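Local coordinates for glucanase (PDB 5GY3), which probably hydrolyses internal beta-1,4-glucosidic linkages of cellulose and related beta-glucans, as an endoglucanase of glycosyl hydrolase family 8, at residues I18-T21 and S27-E30; E30-A35 and D49-W54; L59-K62 and F67-R70; W69-N72 and D77-A80; D87-I92 and A117-Y122. One frame throughout, in Å; residues are numbered along the deposited sequence.

Interaction 1. Residues I18-T21 and S27-E30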
# COMPACT_ATOMS: atom_id res chain seq x y z
N ILE A 18 -15.35 2.74 -3.61
CA ILE A 18 -15.11 2.27 -2.25
C ILE A 18 -15.08 3.49 -1.34
O ILE A 18 -14.38 4.47 -1.64
CB ILE A 18 -13.80 1.48 -2.14
CG1 ILE A 18 -13.91 0.18 -2.94
CG2 ILE A 18 -13.48 1.17 -0.67
CD1 ILE A 18 -14.79 -0.88 -2.30
N ILE A 19 -15.83 3.43 -0.25
CA ILE A 19 -16.08 4.59 0.60
C ILE A 19 -15.29 4.43 1.89
O ILE A 19 -15.47 3.45 2.62
CB ILE A 19 -17.58 4.75 0.89
CG1 ILE A 19 -18.34 4.99 -0.41
CG2 ILE A 19 -17.80 5.90 1.80
CD1 ILE A 19 -17.83 6.14 -1.22
N ASP A 20 -14.42 5.40 2.16
CA ASP A 20 -13.70 5.50 3.43
C ASP A 20 -14.65 6.18 4.42
O ASP A 20 -14.64 7.40 4.61
CB ASP A 20 -12.40 6.29 3.24
CG ASP A 20 -11.40 6.10 4.37
OD1 ASP A 20 -11.80 5.82 5.52
OD2 ASP A 20 -10.18 6.26 4.10
N THR A 21 -15.53 5.36 5.03
CA THR A 21 -16.63 5.91 5.82
C THR A 21 -16.15 6.57 7.11
O THR A 21 -16.92 7.33 7.72
CB THR A 21 -17.68 4.83 6.15
OG1 THR A 21 -17.04 3.65 6.63
CG2 THR A 21 -18.53 4.49 4.92
N SER A 27 -13.18 8.55 -1.54
CA SER A 27 -12.60 7.42 -2.24
C SER A 27 -11.18 7.78 -2.66
O SER A 27 -10.86 8.96 -2.85
CB SER A 27 -13.42 7.04 -3.48
OG SER A 27 -14.69 6.56 -3.11
N HIS A 28 -10.33 6.77 -2.81
CA HIS A 28 -8.96 7.05 -3.22
C HIS A 28 -8.41 5.84 -3.96
O HIS A 28 -9.01 4.76 -3.98
CB HIS A 28 -8.09 7.42 -2.02
CG HIS A 28 -8.40 6.65 -0.78
ND1 HIS A 28 -8.20 5.28 -0.67
CD2 HIS A 28 -8.89 7.04 0.42
CE1 HIS A 28 -8.55 4.88 0.53
NE2 HIS A 28 -8.98 5.93 1.22
N THR A 29 -7.25 6.04 -4.59
CA THR A 29 -6.71 4.97 -5.42
C THR A 29 -6.21 3.80 -4.60
O THR A 29 -6.25 2.66 -5.06
CB THR A 29 -5.63 5.52 -6.35
OG1 THR A 29 -4.69 6.30 -5.61
CG2 THR A 29 -6.27 6.40 -7.40
N GLU A 30 -5.76 4.05 -3.36
CA GLU A 30 -5.49 2.94 -2.45
C GLU A 30 -6.75 2.09 -2.26
O GLU A 30 -6.69 0.86 -2.34
CB GLU A 30 -5.00 3.47 -1.10
CG GLU A 30 -5.04 2.42 -0.00
CD GLU A 30 -4.89 3.00 1.39
OE1 GLU A 30 -3.83 3.60 1.67
OE2 GLU A 30 -5.84 2.85 2.20
O HOH W 1 -11.65 4.21 -2.45
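Before helix 29-41 the chain makes an N-cap at His28, and this contact ties that cap, through His28 and Ser27, to the loop holding Ile18 and Asp20. The imidazole is gripped from two sides: ND1 accepts the backbone N-H of Gly31, the capping bond, while NE2 donates to Asp20 OD2 at 3.1 Å. This second bond is nearly straight, with 169° at the hydrogen, and the acceptor lies in the ring plane. On the aspartate it falls on the anti side of OD2, and the carboxylate stands almost upright to the ring, the planes 81° apart. His28 CG is set between backbone N and carbonyl carbon (chi1 38°), which brings ND1 to the N-H of Gly31. Separately, Ser27 OG donates to Ile18 O at 2.6 Å, approaching from above the carbonyl plane. A water accepts from His28 N at 2.9 Å and lies 2.9 Å from Ile18 O, to which it probably donates. With ND1 accepting and NE2 donating, the ring is consistent with the neutral form protonated at NE2, which the carboxylate would probably favour.

Interaction 2. Residues E30-A35 and D49-W54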
# COMPACT_ATOMS: atom_id res chain seq x y z
N GLU A 30 -5.76 4.05 -3.36
CA GLU A 30 -5.49 2.94 -2.45
C GLU A 30 -6.75 2.09 -2.26
O GLU A 30 -6.69 0.86 -2.34
CB GLU A 30 -5.00 3.47 -1.10
CG GLU A 30 -5.04 2.42 -0.00
CD GLU A 30 -4.89 3.00 1.39
OE1 GLU A 30 -3.83 3.60 1.67
OE2 GLU A 30 -5.84 2.85 2.20
N GLY A 31 -7.88 2.74 -2.00
CA GLY A 31 -9.11 1.99 -1.76
C GLY A 31 -9.59 1.24 -2.99
O GLY A 31 -9.99 0.07 -2.90
N GLN A 32 -9.58 1.90 -4.15
CA GLN A 32 -9.94 1.21 -5.39
C GLN A 32 -9.00 0.04 -5.67
O GLN A 32 -9.44 -1.06 -6.01
CB GLN A 32 -9.94 2.17 -6.57
CG GLN A 32 -10.86 3.37 -6.43
CD GLN A 32 -12.29 2.99 -6.07
OE1 GLN A 32 -12.77 3.30 -4.98
NE2 GLN A 32 -12.99 2.33 -7.00
N GLY A 33 -7.69 0.27 -5.51
CA GLY A 33 -6.73 -0.79 -5.80
C GLY A 33 -6.82 -1.96 -4.83
O GLY A 33 -6.77 -3.12 -5.25
N PHE A 34 -6.94 -1.67 -3.53
CA PHE A 34 -7.18 -2.72 -2.55
C PHE A 34 -8.40 -3.54 -2.93
O PHE A 34 -8.37 -4.78 -2.93
CB PHE A 34 -7.42 -2.14 -1.15
CG PHE A 34 -6.18 -1.76 -0.40
CD1 PHE A 34 -4.93 -2.12 -0.84
CD2 PHE A 34 -6.29 -1.03 0.77
CE1 PHE A 34 -3.79 -1.77 -0.12
CE2 PHE A 34 -5.16 -0.67 1.50
CZ PHE A 34 -3.91 -1.04 1.04
N ALA A 35 -9.51 -2.86 -3.22
CA ALA A 35 -10.74 -3.58 -3.51
C ALA A 35 -10.63 -4.37 -4.81
O ALA A 35 -11.17 -5.48 -4.92
CB ALA A 35 -11.91 -2.60 -3.58
N ASP A 49 -14.97 -5.31 -12.42
CA ASP A 49 -15.21 -4.43 -13.56
C ASP A 49 -15.88 -3.12 -13.13
O ASP A 49 -15.59 -2.06 -13.70
CB ASP A 49 -16.03 -5.16 -14.63
CG ASP A 49 -15.21 -6.17 -15.44
OD1 ASP A 49 -13.97 -6.02 -15.52
OD2 ASP A 49 -15.79 -7.10 -16.02
N LYS A 50 -16.76 -3.18 -12.13
CA LYS A 50 -17.37 -1.95 -11.60
C LYS A 50 -16.32 -1.06 -10.95
O LYS A 50 -16.28 0.16 -11.19
CB LYS A 50 -18.46 -2.28 -10.58
CG LYS A 50 -19.84 -2.67 -11.13
CD LYS A 50 -20.75 -3.26 -10.02
CE LYS A 50 -20.67 -4.80 -10.00
NZ LYS A 50 -20.87 -5.49 -8.66
N LEU A 51 -15.46 -1.65 -10.11
CA LEU A 51 -14.42 -0.89 -9.43
C LEU A 51 -13.47 -0.26 -10.43
O LEU A 51 -13.13 0.93 -10.32
CB LEU A 51 -13.65 -1.80 -8.48
CG LEU A 51 -14.40 -2.39 -7.29
CD1 LEU A 51 -13.65 -3.59 -6.71
CD2 LEU A 51 -14.61 -1.32 -6.23
N TRP A 52 -13.05 -1.04 -11.42
CA TRP A 52 -12.09 -0.56 -12.41
C TRP A 52 -12.72 0.48 -13.33
O TRP A 52 -12.11 1.50 -13.64
CB TRP A 52 -11.52 -1.74 -13.20
CG TRP A 52 -10.70 -1.37 -14.39
CD1 TRP A 52 -10.81 -1.89 -15.66
CD2 TRP A 52 -9.63 -0.41 -14.44
NE1 TRP A 52 -9.88 -1.30 -16.49
CE2 TRP A 52 -9.15 -0.39 -15.77
CE3 TRP A 52 -9.04 0.44 -13.50
CZ2 TRP A 52 -8.10 0.44 -16.17
CZ3 TRP A 52 -8.01 1.27 -13.90
CH2 TRP A 52 -7.55 1.27 -15.23
N GLN A 53 -13.96 0.23 -13.77
CA GLN A 53 -14.65 1.19 -14.63
C GLN A 53 -14.79 2.55 -13.96
O GLN A 53 -14.58 3.58 -14.59
CB GLN A 53 -16.02 0.64 -15.03
CG GLN A 53 -16.97 1.65 -15.66
CD GLN A 53 -18.37 1.07 -15.89
OE1 GLN A 53 -18.80 0.15 -15.18
NE2 GLN A 53 -19.09 1.60 -16.87
N TRP A 54 -15.14 2.57 -12.67
CA TRP A 54 -15.26 3.86 -12.00
C TRP A 54 -13.88 4.52 -11.86
O TRP A 54 -13.73 5.72 -12.13
CB TRP A 54 -15.92 3.72 -10.63
CG TRP A 54 -16.04 5.06 -9.97
CD1 TRP A 54 -17.06 5.96 -10.11
CD2 TRP A 54 -15.07 5.69 -9.12
NE1 TRP A 54 -16.79 7.10 -9.38
CE2 TRP A 54 -15.57 6.96 -8.77
CE3 TRP A 54 -13.82 5.29 -8.62
CZ2 TRP A 54 -14.87 7.83 -7.93
CZ3 TRP A 54 -13.13 6.16 -7.79
CH2 TRP A 54 -13.66 7.41 -7.45
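Gln32 is the first residue of 30-35 to meet helix 45-59, and it does so with its flat amide. Its chain bends at chi2 (-53°), which carries CG and CD against the six-membered part of the Trp54 indole: CD lies 3.7 Å from Trp54 CZ3, and NE2 is 3.5 Å from Trp54 CE3. The two side chains cross at about a right angle with amide and ring planes 60° apart, so this is an oblique approach rather than a flat stack. The polar ends of Gln32 are used elsewhere: NE2 donates to Gly16 O and Thr55 OG1, and OE1 accepts from Ile18 N. These three bonds satisfy the buried amide and fix its rotation. Leu51 CD2 comes to 4.1 Å from Gln32 NE2 beside them.

One turn further on, Ala35 faces Leu51. Its CB sits 3.7 Å from Leu51 CD1 and 4.0 Å from CD2, so the methyl meets both branches of the leucine, while CD1 also reaches Ala35 O at 3.6 Å. The leucine thus packs on the alanine methyl and on the backbone of helix 29-41.

The segment axes approach to 9.7 Å with their directions 152° apart, a roughly antiparallel pair of consecutive helices. Such hairpin pairing is characteristic of the (alpha/alpha)6 barrel of family 8 glycosyl hydrolases, to which these helices probably belong.

Interaction 3. Residues L59-K62 and F67-R70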
# COMPACT_ATOMS: atom_id res chain seq x y z
N LEU A 59 -10.94 8.84 -12.37
CA LEU A 59 -9.69 9.30 -11.78
C LEU A 59 -8.50 9.30 -12.74
O LEU A 59 -7.43 9.79 -12.34
CB LEU A 59 -9.35 8.45 -10.55
CG LEU A 59 -10.34 8.54 -9.39
CD1 LEU A 59 -9.89 7.65 -8.23
CD2 LEU A 59 -10.53 9.99 -8.93
N ARG A 60 -8.63 8.80 -13.96
CA ARG A 60 -7.47 8.75 -14.84
C ARG A 60 -6.92 10.15 -15.10
O ARG A 60 -7.66 11.07 -15.46
CB ARG A 60 -7.80 8.08 -16.17
CG ARG A 60 -6.59 7.96 -17.08
CD ARG A 60 -5.70 6.81 -16.65
NE ARG A 60 -6.31 5.54 -17.03
CZ ARG A 60 -5.64 4.42 -17.29
NH1 ARG A 60 -4.32 4.39 -17.21
NH2 ARG A 60 -6.31 3.33 -17.64
N ASP A 61 -5.61 10.31 -14.91
CA ASP A 61 -4.89 11.52 -15.30
C ASP A 61 -4.36 11.30 -16.71
O ASP A 61 -3.39 10.57 -16.91
CB ASP A 61 -3.75 11.81 -14.32
CG ASP A 61 -3.02 13.11 -14.62
OD1 ASP A 61 -3.11 13.61 -15.76
OD2 ASP A 61 -2.34 13.64 -13.71
N LYS A 62 -4.99 11.95 -17.70
CA LYS A 62 -4.64 11.69 -19.09
C LYS A 62 -3.28 12.24 -19.48
O LYS A 62 -2.74 11.84 -20.51
CB LYS A 62 -5.72 12.26 -20.01
CG LYS A 62 -7.08 11.60 -19.88
CD LYS A 62 -7.20 10.41 -20.80
CE LYS A 62 -8.61 9.81 -20.74
NZ LYS A 62 -9.67 10.85 -20.94
N PHE A 67 -3.32 8.22 -11.93
CA PHE A 67 -4.67 8.49 -11.43
C PHE A 67 -4.63 9.57 -10.37
O PHE A 67 -3.81 9.52 -9.45
CB PHE A 67 -5.30 7.21 -10.85
CG PHE A 67 -5.36 6.07 -11.83
CD1 PHE A 67 -4.29 5.20 -11.96
CD2 PHE A 67 -6.46 5.90 -12.65
CE1 PHE A 67 -4.34 4.15 -12.89
CE2 PHE A 67 -6.52 4.86 -13.57
CZ PHE A 67 -5.45 4.00 -13.69
N TYR A 68 -5.54 10.55 -10.48
CA TYR A 68 -5.80 11.44 -9.35
C TYR A 68 -6.13 10.61 -8.12
O TYR A 68 -6.93 9.68 -8.18
CB TYR A 68 -6.97 12.38 -9.68
CG TYR A 68 -6.80 13.11 -10.99
CD1 TYR A 68 -5.65 13.83 -11.26
CD2 TYR A 68 -7.79 13.08 -11.96
CE1 TYR A 68 -5.49 14.51 -12.46
CE2 TYR A 68 -7.64 13.75 -13.16
CZ TYR A 68 -6.49 14.47 -13.41
OH TYR A 68 -6.33 15.14 -14.60
N TRP A 69 -5.50 10.93 -6.99
CA TRP A 69 -5.48 9.96 -5.90
C TRP A 69 -6.74 9.99 -5.04
O TRP A 69 -7.04 8.98 -4.41
CB TRP A 69 -4.26 10.16 -5.00
CG TRP A 69 -4.37 11.32 -4.03
CD1 TRP A 69 -4.21 12.64 -4.32
CD2 TRP A 69 -4.66 11.24 -2.62
NE1 TRP A 69 -4.37 13.40 -3.17
CE2 TRP A 69 -4.65 12.56 -2.12
CE3 TRP A 69 -4.92 10.18 -1.74
CZ2 TRP A 69 -4.90 12.85 -0.78
CZ3 TRP A 69 -5.16 10.47 -0.40
CH2 TRP A 69 -5.15 11.79 0.06
N ARG A 70 -7.48 11.09 -4.99
CA ARG A 70 -8.56 11.25 -4.03
C ARG A 70 -9.82 11.79 -4.69
O ARG A 70 -9.75 12.67 -5.56
CB ARG A 70 -8.12 12.18 -2.89
CG ARG A 70 -9.08 12.27 -1.71
CD ARG A 70 -8.40 13.06 -0.60
NE ARG A 70 -9.29 13.40 0.52
CZ ARG A 70 -10.09 14.45 0.52
NH1 ARG A 70 -10.14 15.25 -0.53
NH2 ARG A 70 -10.86 14.70 1.58
O HOH W 2 -4.85 15.58 -16.86
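Leu59 O and Tyr68 N make the hydrogen bond that crosses between the two segments. It measures 2.8 Å and lies in the carbonyl plane, but is bent to 139° at the hydrogen; the same oxygen also receives the CA-H of Phe67, with CA 3.2 Å away. A second polar link runs through a water that donates to Asp61 OD1 (2.8 Å) and is hydrogen-bonded to Tyr68 OH. Asp61 OD1 also bonds Ser63 OG.

The two segments lie at the ends of the short loop that follows helix 45-59 and leads into strand 70-71. A single beta bridge between Arg60 and Phe67, their CA atoms 4.4 Å apart, brings the chain back on itself where the helix ends.

Flat groups supply much of the remaining contact. Phe67 CZ sits 3.6 Å above the Arg60 guanidinium, over its centre, with the planes 32° apart. The arginine chain is bent at chi2 and chi3, bringing one face of the guanidinium against the CZ end of Phe67. NE also makes a salt bridge with Asp56, and NH1 bonds Gly65 O. Over one face of Tyr68 lies Asp61, whose CB makes a CH-pi contact 4.1 Å from the ring centroid; Lys82 adds a cation-pi interaction with the same ring.

Among apolar contacts, Leu59 CB faces Phe67 CB at 4.2 Å, and Leu59 CD2 approaches Tyr68 CB.

Interaction 4. Residues W69-N72 and D77-A80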
# COMPACT_ATOMS: atom_id res chain seq x y z
N TRP A 69 -5.50 10.93 -6.99
CA TRP A 69 -5.48 9.96 -5.90
C TRP A 69 -6.74 9.99 -5.04
O TRP A 69 -7.04 8.98 -4.41
CB TRP A 69 -4.26 10.16 -5.00
CG TRP A 69 -4.37 11.32 -4.03
CD1 TRP A 69 -4.21 12.64 -4.32
CD2 TRP A 69 -4.66 11.24 -2.62
NE1 TRP A 69 -4.37 13.40 -3.17
CE2 TRP A 69 -4.65 12.56 -2.12
CE3 TRP A 69 -4.92 10.18 -1.74
CZ2 TRP A 69 -4.90 12.85 -0.78
CZ3 TRP A 69 -5.16 10.47 -0.40
CH2 TRP A 69 -5.15 11.79 0.06
N ARG A 70 -7.48 11.09 -4.99
CA ARG A 70 -8.56 11.25 -4.03
C ARG A 70 -9.82 11.79 -4.69
O ARG A 70 -9.75 12.67 -5.56
CB ARG A 70 -8.12 12.18 -2.89
CG ARG A 70 -9.08 12.27 -1.71
CD ARG A 70 -8.40 13.06 -0.60
NE ARG A 70 -9.29 13.40 0.52
CZ ARG A 70 -10.09 14.45 0.52
NH1 ARG A 70 -10.14 15.25 -0.53
NH2 ARG A 70 -10.86 14.70 1.58
N TYR A 71 -10.97 11.28 -4.25
CA TYR A 71 -12.27 11.70 -4.76
C TYR A 71 -13.16 12.05 -3.57
O TYR A 71 -13.47 11.18 -2.75
CB TYR A 71 -12.91 10.59 -5.60
CG TYR A 71 -14.26 10.94 -6.19
CD1 TYR A 71 -14.36 11.60 -7.41
CD2 TYR A 71 -15.44 10.61 -5.53
CE1 TYR A 71 -15.58 11.91 -7.96
CE2 TYR A 71 -16.68 10.93 -6.08
CZ TYR A 71 -16.74 11.57 -7.29
OH TYR A 71 -17.96 11.89 -7.84
N ASN A 72 -13.53 13.33 -3.46
CA ASN A 72 -14.39 13.79 -2.36
C ASN A 72 -15.77 14.13 -2.91
O ASN A 72 -15.95 15.19 -3.54
CB ASN A 72 -13.77 15.01 -1.66
CG ASN A 72 -14.57 15.46 -0.45
OD1 ASN A 72 -15.62 14.89 -0.13
ND2 ASN A 72 -14.07 16.47 0.26
N ASP A 77 -15.44 20.63 -6.27
CA ASP A 77 -14.71 19.85 -7.25
C ASP A 77 -14.25 18.57 -6.56
O ASP A 77 -13.34 18.62 -5.72
CB ASP A 77 -13.52 20.63 -7.78
CG ASP A 77 -12.79 19.91 -8.89
OD1 ASP A 77 -12.94 18.67 -9.03
OD2 ASP A 77 -12.04 20.59 -9.63
N PRO A 78 -14.82 17.40 -6.90
CA PRO A 78 -14.48 16.18 -6.16
C PRO A 78 -13.07 15.70 -6.39
O PRO A 78 -12.59 14.85 -5.63
CB PRO A 78 -15.51 15.15 -6.68
CG PRO A 78 -16.53 15.95 -7.44
CD PRO A 78 -15.81 17.15 -7.96
N ILE A 79 -12.39 16.21 -7.42
CA ILE A 79 -11.00 15.84 -7.69
C ILE A 79 -10.16 17.11 -7.67
O ILE A 79 -9.52 17.46 -8.67
CB ILE A 79 -10.87 15.07 -9.02
CG1 ILE A 79 -11.62 15.78 -10.15
CG2 ILE A 79 -11.43 13.68 -8.87
CD1 ILE A 79 -11.64 14.99 -11.45
N ALA A 80 -10.16 17.80 -6.53
CA ALA A 80 -9.42 19.06 -6.42
C ALA A 80 -7.91 18.83 -6.52
O ALA A 80 -7.22 19.55 -7.25
CB ALA A 80 -9.77 19.76 -5.11
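Pro78 O takes the backbone N-H of Asn72 in a 2.8 Å hydrogen bond with 166° at the hydrogen. The donor lies in the carbonyl plane and on a lone pair. Tyr71 CA approaches the same oxygen at 3.3 Å as a CA-H...O contact with 145° at the hydrogen, so a regular bond and a weaker CH contact share one acceptor. In the reverse direction Pro78 CA lies 3.2 Å from Asn72 O, a bent CA-H...O contact.

The Tyr71 ring adds an apolar contact between the two segments. With CG anti to the backbone N (chi1 -179°), the phenol runs alongside Pro78, both side chains pointing the same way. Pro78 CB stands over one ring face in a CH-pi contact, 3.9 Å from the centroid and nearest to CE1 (3.5 Å), offset toward the rim.

The fold element here is the loop that leaves strand 70-71 and returns beside it before helix 86-103. The strand pairs antiparallel with strand 27-28, Tyr71 bonding the backbone of Ser27, while the returning residues 77-80 are irregular. An Asx turn shapes the return: Asp77 OD1 accepts the N-H of Ile79 from above the carboxylate plane, which folds the chain around Pro78.

Ile79 contributes its CG2 branch, which lies at the edge of the Tyr71 ring, 3.9 Å from CD1, and also near Arg70 O. From helix 45-59, Trp54 meets the Tyr71 ring edge-to-face and Leu59 packs on Ile79.

Interaction 5. Residues D87-I92 and A117-Y122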
# COMPACT_ATOMS: atom_id res chain seq x y z
N ASP A 87 1.42 4.47 -4.57
CA ASP A 87 1.00 3.16 -4.10
C ASP A 87 -0.37 2.81 -4.66
O ASP A 87 -0.62 1.65 -4.99
CB ASP A 87 1.04 3.05 -2.57
CG ASP A 87 0.07 3.98 -1.85
OD1 ASP A 87 -0.29 5.07 -2.36
OD2 ASP A 87 -0.32 3.61 -0.70
N GLY A 88 -1.26 3.79 -4.77
CA GLY A 88 -2.57 3.51 -5.36
C GLY A 88 -2.47 3.09 -6.81
O GLY A 88 -3.08 2.10 -7.23
N ASP A 89 -1.70 3.85 -7.61
CA ASP A 89 -1.46 3.47 -9.01
C ASP A 89 -0.90 2.06 -9.10
O ASP A 89 -1.28 1.28 -9.99
CB ASP A 89 -0.47 4.41 -9.69
CG ASP A 89 -0.82 5.89 -9.58
OD1 ASP A 89 -2.01 6.26 -9.70
OD2 ASP A 89 0.13 6.68 -9.40
N THR A 90 0.05 1.73 -8.22
CA THR A 90 0.66 0.41 -8.23
C THR A 90 -0.37 -0.68 -7.94
O THR A 90 -0.40 -1.72 -8.61
CB THR A 90 1.79 0.37 -7.20
OG1 THR A 90 2.82 1.29 -7.57
CG2 THR A 90 2.36 -1.03 -7.06
N LEU A 91 -1.19 -0.46 -6.91
CA LEU A 91 -2.17 -1.47 -6.51
C LEU A 91 -3.17 -1.73 -7.63
O LEU A 91 -3.54 -2.89 -7.89
CB LEU A 91 -2.91 -1.00 -5.26
CG LEU A 91 -2.05 -0.93 -4.00
CD1 LEU A 91 -2.74 -0.09 -2.94
CD2 LEU A 91 -1.77 -2.33 -3.49
N ILE A 92 -3.60 -0.67 -8.31
CA ILE A 92 -4.51 -0.79 -9.45
C ILE A 92 -3.85 -1.60 -10.56
O ILE A 92 -4.46 -2.53 -11.12
CB ILE A 92 -4.95 0.60 -9.94
CG1 ILE A 92 -5.86 1.28 -8.90
CG2 ILE A 92 -5.63 0.50 -11.30
CD1 ILE A 92 -5.99 2.83 -9.06
N ALA A 117 4.28 1.18 -17.11
CA ALA A 117 5.19 2.03 -17.89
C ALA A 117 5.12 3.48 -17.42
O ALA A 117 6.15 4.16 -17.33
CB ALA A 117 4.87 1.93 -19.38
N SER A 118 3.91 3.96 -17.10
CA SER A 118 3.76 5.31 -16.55
C SER A 118 4.44 5.45 -15.20
O SER A 118 5.03 6.49 -14.90
CB SER A 118 2.28 5.66 -16.43
OG SER A 118 1.70 5.94 -17.69
N LEU A 119 4.35 4.43 -14.35
CA LEU A 119 5.02 4.50 -13.06
C LEU A 119 6.53 4.65 -13.23
O LEU A 119 7.16 5.48 -12.57
CB LEU A 119 4.68 3.28 -12.22
CG LEU A 119 3.30 3.32 -11.58
CD1 LEU A 119 2.95 1.92 -11.07
CD2 LEU A 119 3.28 4.32 -10.43
N LEU A 120 7.14 3.85 -14.12
CA LEU A 120 8.58 3.98 -14.32
C LEU A 120 8.93 5.34 -14.91
O LEU A 120 9.92 5.97 -14.51
CB LEU A 120 9.10 2.86 -15.22
CG LEU A 120 8.99 1.45 -14.64
CD1 LEU A 120 9.47 0.42 -15.66
CD2 LEU A 120 9.75 1.32 -13.31
N LYS A 121 8.13 5.81 -15.87
CA LYS A 121 8.50 7.04 -16.57
C LYS A 121 8.37 8.27 -15.67
O LYS A 121 9.24 9.15 -15.68
CB LYS A 121 7.65 7.20 -17.82
CG LYS A 121 7.92 8.49 -18.57
CD LYS A 121 7.17 8.54 -19.88
CE LYS A 121 7.48 9.84 -20.60
NZ LYS A 121 6.70 9.95 -21.86
N TYR A 122 7.29 8.35 -14.88
CA TYR A 122 6.96 9.57 -14.16
C TYR A 122 7.20 9.56 -12.66
O TYR A 122 7.27 10.64 -12.07
CB TYR A 122 5.48 9.92 -14.39
CG TYR A 122 5.17 10.22 -15.82
CD1 TYR A 122 5.47 11.47 -16.38
CD2 TYR A 122 4.56 9.27 -16.63
CE1 TYR A 122 5.18 11.74 -17.70
CE2 TYR A 122 4.27 9.54 -17.95
CZ TYR A 122 4.58 10.77 -18.48
OH TYR A 122 4.27 11.02 -19.80
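Leu119 carries its CG anti to the carbonyl carbon (chi1 -77°, with chi2 at 166°), and this spreads its two methyls toward Asp89 and Thr90. Thr90 in turn holds OG1 beside the backbone N at chi1 -64°, which puts it against Leu119 CD1 and lets it bond Ser86 O, one turn back in its helix. The contact joins helix 86-103 to helix 106-123, consecutive helices of what is probably the (alpha/alpha)6 barrel of family 8; the nearest CA atoms, those of Thr90 and Leu119, are 7.7 Å apart. The interface between these segments is small, with 116 Å² buried in all, and a single leucine makes every touch from the second helix.

Asp89 and Leu119 cross obliquely, CB of the aspartate lying 3.8 Å from CD2 of the leucine. The carboxylate has its own partners: OD2 accepts from Asn84, and OD1 takes a weak bond from Phe67 N. Trp170 of helix 167-183 also touches Leu119. Asp87, the predicted nucleophile, shares helix 86-103, but its CB leads away from helix 106-123. The Leu119 and Thr90 side chains cross at about a right angle, with Leu119 CD1 3.6 Å from Thr90 OG1.

Interactions 1 and 2 share Glu30 and helix 29-41, and Ile18 joins them: its CG1 lies 3.5 Å from Ala35 CB and 3.7 Å from Leu51 CD2. Interactions 3 and 4 share Trp69 and Arg70, with Leu59 CD2 3.8 Å from Ile79 CG2. Strand pairing connects interaction 1 to interaction 4, where Ser27 O is 2.7 Å from Tyr71 N. Interaction 3 meets interaction 5 where Phe67 CD1 is 4.1 Å from Ile92 CD1. Interaction 5 holds Asp87, the predicted nucleophile. The side chain of His28 in interaction 1 is about 8 Å from the side chain of Asp87. Glu30 OE1 comes to 4.2 Å from Asp87 OD2, setting two acidic groups close together.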